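Side-chain contact in separin (Saccharomyces cerevisiae, PDB 5U1T), which is a caspase-like cysteine protease that cleaves the cohesin subunit MCD1/SCC1 at the onset of anaphase and is held inactive by securin for most of the cell cycle: residues 930-935 against 1027-1032. Residues are numbered along the deposited sequence; the frame is centred on the assembly and turned at random.
Sequences NVINRV and ESLKLD
The helical turn 930-935 faces the short connection that follows helix 1012-1028, with the CA atoms of V931 and L1029, the closest CA pair across the contact, 7.5 Å apart. Three aliphatic side chains of the helix, V931, I932 and V935, present a patch of methyl groups to one leucine, L1029, and a single methyl group, CD2 of L1029, does most of the touching. Its nearest neighbour is I932, whose CD1 reaches to 3.5 Å from CD2 of L1029. The CA–CB bond of I932 does not aim at this connection, but chi1 (-80°) sets CG1 anti to the carbonyl carbon, and the further turn at chi2 (-54°) brings CD1 to the leucine. V935, one turn after V931, brings CG2 to 3.8 Å from CD2 of L1029. The side chains of I932 and V935 each meet the leucine at about a right angle. V931 also points at L1029 but stands further back, with CG1 4.4 Å from CD2. For L1029, CG sits between the backbone N and the carbonyl carbon (chi1 39°), and CD2 is directed into the group formed by the three helix residues. The interaction is wholly apolar and small, burying 134 Å² in all. Away from the leucine, on another flank of helix 927-946, R934 forms salt bridges with D916 and D919. The contact thus joins helix 927-946 to the short connection between helices 1012-1028 and 1036-1054, and V935 extends the packing onto both, touching M1022, L1025 and L1026 of the former and I1042 and L1045 of the latter.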
loop_
_atom_site.group_PDB
_atom_site.type_symbol
_atom_site.label_atom_id
_atom_site.label_comp_id
_atom_site.label_asym_id
_atom_site.label_seq_id
_atom_site.Cartn_x
_atom_site.Cartn_y
_atom_site.Cartn_z
ATOM N N ASN A 930 -20.710 -13.258 15.501
ATOM C CA ASN A 930 -21.245 -13.377 16.846
ATOM C C ASN A 930 -22.276 -14.514 16.955
ATOM O O ASN A 930 -22.108 -15.441 17.759
ATOM C CB ASN A 930 -21.867 -12.044 17.281
ATOM C CG ASN A 930 -22.070 -11.956 18.777
ATOM O OD1 ASN A 930 -21.395 -12.633 19.550
ATOM N ND2 ASN A 930 -23.000 -11.115 19.194
ATOM N N VAL A 931 -23.324 -14.441 16.136
ATOM C CA VAL A 931 -24.398 -15.436 16.158
ATOM C C VAL A 931 -23.895 -16.840 15.807
ATOM O O VAL A 931 -24.251 -17.809 16.463
ATOM C CB VAL A 931 -25.538 -15.051 15.201
ATOM C CG1 VAL A 931 -26.572 -16.170 15.125
ATOM C CG2 VAL A 931 -26.181 -13.756 15.654
ATOM N N ILE A 932 -23.059 -16.939 14.781
ATOM C CA ILE A 932 -22.444 -18.209 14.414
ATOM C C ILE A 932 -21.724 -18.822 15.600
ATOM O O ILE A 932 -21.807 -20.015 15.844
ATOM C CB ILE A 932 -21.462 -18.029 13.241
ATOM C CG1 ILE A 932 -22.257 -17.964 11.959
ATOM C CG2 ILE A 932 -20.506 -19.204 13.125
ATOM C CD1 ILE A 932 -23.161 -19.176 11.826
ATOM N N ASN A 933 -21.013 -17.992 16.343
ATOM C CA ASN A 933 -20.347 -18.475 17.526
ATOM C C ASN A 933 -21.347 -18.913 18.581
ATOM O O ASN A 933 -21.125 -19.897 19.276
ATOM C CB ASN A 933 -19.430 -17.400 18.081
ATOM C CG ASN A 933 -18.111 -17.352 17.363
ATOM O OD1 ASN A 933 -17.922 -18.027 16.348
ATOM N ND2 ASN A 933 -17.182 -16.558 17.882
ATOM N N ARG A 934 -22.437 -18.162 18.698
ATOM C CA ARG A 934 -23.452 -18.426 19.708
ATOM C C ARG A 934 -24.079 -19.794 19.473
ATOM O O ARG A 934 -24.170 -20.607 20.391
ATOM C CB ARG A 934 -24.511 -17.326 19.691
ATOM C CG ARG A 934 -25.682 -17.566 20.610
ATOM C CD ARG A 934 -26.490 -16.301 20.769
ATOM N NE ARG A 934 -25.660 -15.266 21.361
ATOM C CZ ARG A 934 -25.773 -13.967 21.093
ATOM N NH1 ARG A 934 -24.959 -13.087 21.674
ATOM N NH2 ARG A 934 -26.704 -13.551 20.237
ATOM N N VAL A 935 -24.480 -20.037 18.225
ATOM C CA VAL A 935 -24.972 -21.337 17.782
ATOM C C VAL A 935 -24.062 -22.460 18.243
ATOM O O VAL A 935 -24.515 -23.372 18.908
ATOM C CB VAL A 935 -25.121 -21.406 16.249
ATOM C CG1 VAL A 935 -25.232 -22.850 15.789
ATOM C CG2 VAL A 935 -26.330 -20.602 15.798
ATOM N N GLU A 1027 -32.471 -21.475 12.543
ATOM C CA GLU A 1027 -33.329 -21.020 11.471
ATOM C C GLU A 1027 -33.225 -19.520 11.301
ATOM O O GLU A 1027 -33.550 -18.976 10.245
ATOM C CB GLU A 1027 -34.778 -21.431 11.735
ATOM C CG GLU A 1027 -35.072 -22.882 11.390
ATOM C CD GLU A 1027 -36.242 -23.448 12.174
ATOM O OE1 GLU A 1027 -36.708 -24.570 11.836
ATOM O OE2 GLU A 1027 -36.699 -22.777 13.133
ATOM N N SER A 1028 -32.755 -18.843 12.338
ATOM C CA SER A 1028 -32.717 -17.390 12.290
ATOM C C SER A 1028 -31.585 -16.876 11.413
ATOM O O SER A 1028 -31.712 -15.800 10.827
ATOM C CB SER A 1028 -32.595 -16.794 13.695
ATOM O OG SER A 1028 -31.323 -17.041 14.264
ATOM N N LEU A 1029 -30.491 -17.625 11.285
ATOM C CA LEU A 1029 -29.316 -17.022 10.687
ATOM C C LEU A 1029 -29.333 -16.965 9.157
ATOM O O LEU A 1029 -29.870 -17.835 8.482
ATOM C CB LEU A 1029 -28.046 -17.710 11.193
ATOM C CG LEU A 1029 -27.914 -19.191 11.426
ATOM C CD1 LEU A 1029 -27.874 -19.872 10.104
ATOM C CD2 LEU A 1029 -26.620 -19.414 12.175
ATOM N N LYS A 1030 -28.750 -15.885 8.635
ATOM C CA LYS A 1030 -28.721 -15.600 7.208
ATOM C C LYS A 1030 -27.627 -16.395 6.535
ATOM O O LYS A 1030 -26.451 -16.202 6.825
ATOM C CB LYS A 1030 -28.500 -14.113 6.963
ATOM C CG LYS A 1030 -29.562 -13.216 7.563
ATOM C CD LYS A 1030 -30.936 -13.551 7.015
ATOM C CE LYS A 1030 -31.898 -12.382 7.237
ATOM N NZ LYS A 1030 -33.251 -12.600 6.627
ATOM N N LEU A 1031 -28.016 -17.284 5.627
ATOM C CA LEU A 1031 -27.074 -18.240 5.070
ATOM C C LEU A 1031 -26.032 -17.559 4.210
ATOM O O LEU A 1031 -24.872 -17.961 4.226
ATOM C CB LEU A 1031 -27.813 -19.320 4.265
ATOM C CG LEU A 1031 -28.824 -20.163 5.062
ATOM C CD1 LEU A 1031 -29.439 -21.221 4.180
ATOM C CD2 LEU A 1031 -28.208 -20.783 6.314
ATOM N N ASP A 1032 -26.431 -16.516 3.482
ATOM C CA ASP A 1032 -25.492 -15.752 2.635
ATOM C C ASP A 1032 -24.286 -15.174 3.382
ATOM O O ASP A 1032 -23.300 -14.760 2.760
ATOM C CB ASP A 1032 -26.212 -14.609 1.935
ATOM C CG ASP A 1032 -27.210 -13.936 2.840
ATOM O OD1 ASP A 1032 -28.264 -14.574 3.104
ATOM O OD2 ASP A 1032 -26.933 -12.794 3.291
#